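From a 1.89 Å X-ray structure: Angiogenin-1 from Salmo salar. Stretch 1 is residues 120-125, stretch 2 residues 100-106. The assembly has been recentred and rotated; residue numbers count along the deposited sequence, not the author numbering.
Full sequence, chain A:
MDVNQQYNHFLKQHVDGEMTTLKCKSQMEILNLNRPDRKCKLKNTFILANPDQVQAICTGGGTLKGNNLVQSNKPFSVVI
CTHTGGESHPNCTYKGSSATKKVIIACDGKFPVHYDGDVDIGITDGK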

# COMPACT_ATOMS: atom_id res chain seq x y z
N ASP A 120 5.67 -0.50 3.89
CA ASP A 120 4.23 -0.41 3.64
C ASP A 120 3.82 1.05 3.85
O ASP A 120 4.59 1.82 4.44
CB ASP A 120 3.53 -1.39 4.59
CG ASP A 120 2.06 -1.60 4.38
OD1 ASP A 120 1.57 -1.28 3.28
OD2 ASP A 120 1.38 -2.10 5.36
N ILE A 121 2.63 1.40 3.42
CA ILE A 121 2.11 2.75 3.71
C ILE A 121 1.74 2.76 5.19
O ILE A 121 1.64 1.66 5.78
CB ILE A 121 0.92 3.09 2.79
CG1 ILE A 121 -0.21 2.09 2.98
CG2 ILE A 121 1.39 3.13 1.33
CD1 ILE A 121 -1.50 2.56 2.39
N GLY A 122 1.56 3.94 5.74
CA GLY A 122 1.17 4.12 7.15
C GLY A 122 -0.30 4.41 7.25
O GLY A 122 -0.93 4.73 6.21
N ILE A 123 -0.83 4.28 8.46
CA ILE A 123 -2.24 4.58 8.78
C ILE A 123 -2.24 5.35 10.09
O ILE A 123 -1.32 5.09 10.96
CB ILE A 123 -3.12 3.32 8.86
CG1 ILE A 123 -2.58 2.30 9.86
CG2 ILE A 123 -3.32 2.72 7.49
CD1 ILE A 123 -3.53 1.11 10.10
N THR A 124 -3.18 6.26 10.25
CA THR A 124 -3.32 7.06 11.48
C THR A 124 -4.75 7.61 11.61
O THR A 124 -5.41 7.81 10.56
CB THR A 124 -2.29 8.18 11.52
OG1 THR A 124 -2.49 8.87 12.75
CG2 THR A 124 -2.40 9.11 10.34
N ASP A 125 -5.16 7.82 12.86
CA ASP A 125 -6.45 8.41 13.31
C ASP A 125 -7.51 7.31 13.43
O ASP A 125 -7.50 6.59 14.43
CB ASP A 125 -6.89 9.56 12.40
CG ASP A 125 -6.07 10.83 12.54
OD1 ASP A 125 -4.86 10.74 12.83
OD2 ASP A 125 -6.66 11.91 12.38
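Stretch 2 (100-106) TKKVIIA

Four backbone hydrogen bonds fix stretch 2 against stretch 1. Gly122 and Ile104 form the tighter pair: Gly122 N reaches Ile104 O at 2.8 Å and nearly linearly, and Ile104 N returns to Gly122 O at 2.9 Å. Two residues along, Thr124 N donates to Lys102 O at 3.0 Å, while the reciprocal bond from Lys102 N to Thr124 O, also 3.0 Å, is weak, bent to 131°. Stretch 2 is extended throughout, an antiparallel strand whose N-to-C direction makes 146° with that of the short strand 122-124. Between the bonded pairs, Ile123 faces Val103 without amide bonds; CA-H...O contacts fill in, Ile123 CA to Lys102 O and Val103 CA to Gly122 O, both 3.3 Å.

At the far end both lysines lie near Asp125: Lys101 NZ is 2.8 Å from Asp125 O, while Lys102 comes closest to Asp125 OD2 through CE, at 3.3 Å, its NZ staying 4.4 Å from that oxygen, beyond a salt bridge.

Packing follows the alternation of the strands. Thr124, Lys102 and Ile104 share one face, where Thr124 CG2 meets Ile104 CD1 at 3.7 Å. Gly122 puts no side chain on this face; an ideal CB would sit a tight 3.2 Å from Ile104 CB. On the other face, Ile123 CD1 rests 3.7 Å from Lys101 CD. Ile121, before the strand, sets CG2 3.9 Å from Ile105 CG2.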

# COMPACT_ATOMS: atom_id res chain seq x y z
N THR A 100 -10.78 2.27 8.46
CA THR A 100 -10.97 3.58 7.84
C THR A 100 -9.94 4.50 8.47
O THR A 100 -10.08 4.80 9.66
CB THR A 100 -12.41 4.08 7.99
OG1 THR A 100 -13.28 3.06 7.48
CG2 THR A 100 -12.61 5.36 7.22
N LYS A 101 -8.94 4.92 7.70
CA LYS A 101 -7.81 5.69 8.28
C LYS A 101 -7.21 6.66 7.28
O LYS A 101 -7.32 6.44 6.06
CB LYS A 101 -6.75 4.71 8.80
CG LYS A 101 -7.20 3.98 10.07
CD LYS A 101 -6.12 3.53 10.98
CE LYS A 101 -6.66 3.04 12.31
NZ LYS A 101 -7.19 4.15 13.13
N LYS A 102 -6.64 7.74 7.79
CA LYS A 102 -5.80 8.63 6.98
C LYS A 102 -4.58 7.78 6.66
O LYS A 102 -4.18 6.96 7.53
CB LYS A 102 -5.47 9.92 7.72
CG LYS A 102 -6.70 10.73 8.10
CD LYS A 102 -6.40 12.10 8.64
CE LYS A 102 -7.58 12.73 9.34
NZ LYS A 102 -8.84 12.40 8.64
N VAL A 103 -4.04 7.90 5.45
CA VAL A 103 -2.86 7.09 5.04
C VAL A 103 -1.63 8.00 5.02
O VAL A 103 -1.78 9.24 4.84
CB VAL A 103 -3.11 6.41 3.70
CG1 VAL A 103 -4.24 5.40 3.81
CG2 VAL A 103 -3.38 7.43 2.60
N ILE A 104 -0.47 7.43 5.28
CA ILE A 104 0.82 8.15 5.25
C ILE A 104 1.65 7.52 4.15
O ILE A 104 1.96 6.33 4.24
CB ILE A 104 1.50 8.13 6.60
CG1 ILE A 104 0.55 8.58 7.72
CG2 ILE A 104 2.75 9.00 6.51
CD1 ILE A 104 1.00 8.20 9.11
N ILE A 105 1.99 8.31 3.14
CA ILE A 105 2.73 7.84 1.95
C ILE A 105 3.92 8.77 1.71
O ILE A 105 4.00 9.80 2.36
CB ILE A 105 1.81 7.81 0.72
CG1 ILE A 105 1.44 9.23 0.28
CG2 ILE A 105 0.59 6.96 1.00
CD1 ILE A 105 0.66 9.28 -1.00
N ALA A 106 4.79 8.36 0.81
CA ALA A 106 5.91 9.16 0.31
C ALA A 106 5.44 9.77 -1.00
O ALA A 106 4.73 9.08 -1.78
CB ALA A 106 7.14 8.29 0.14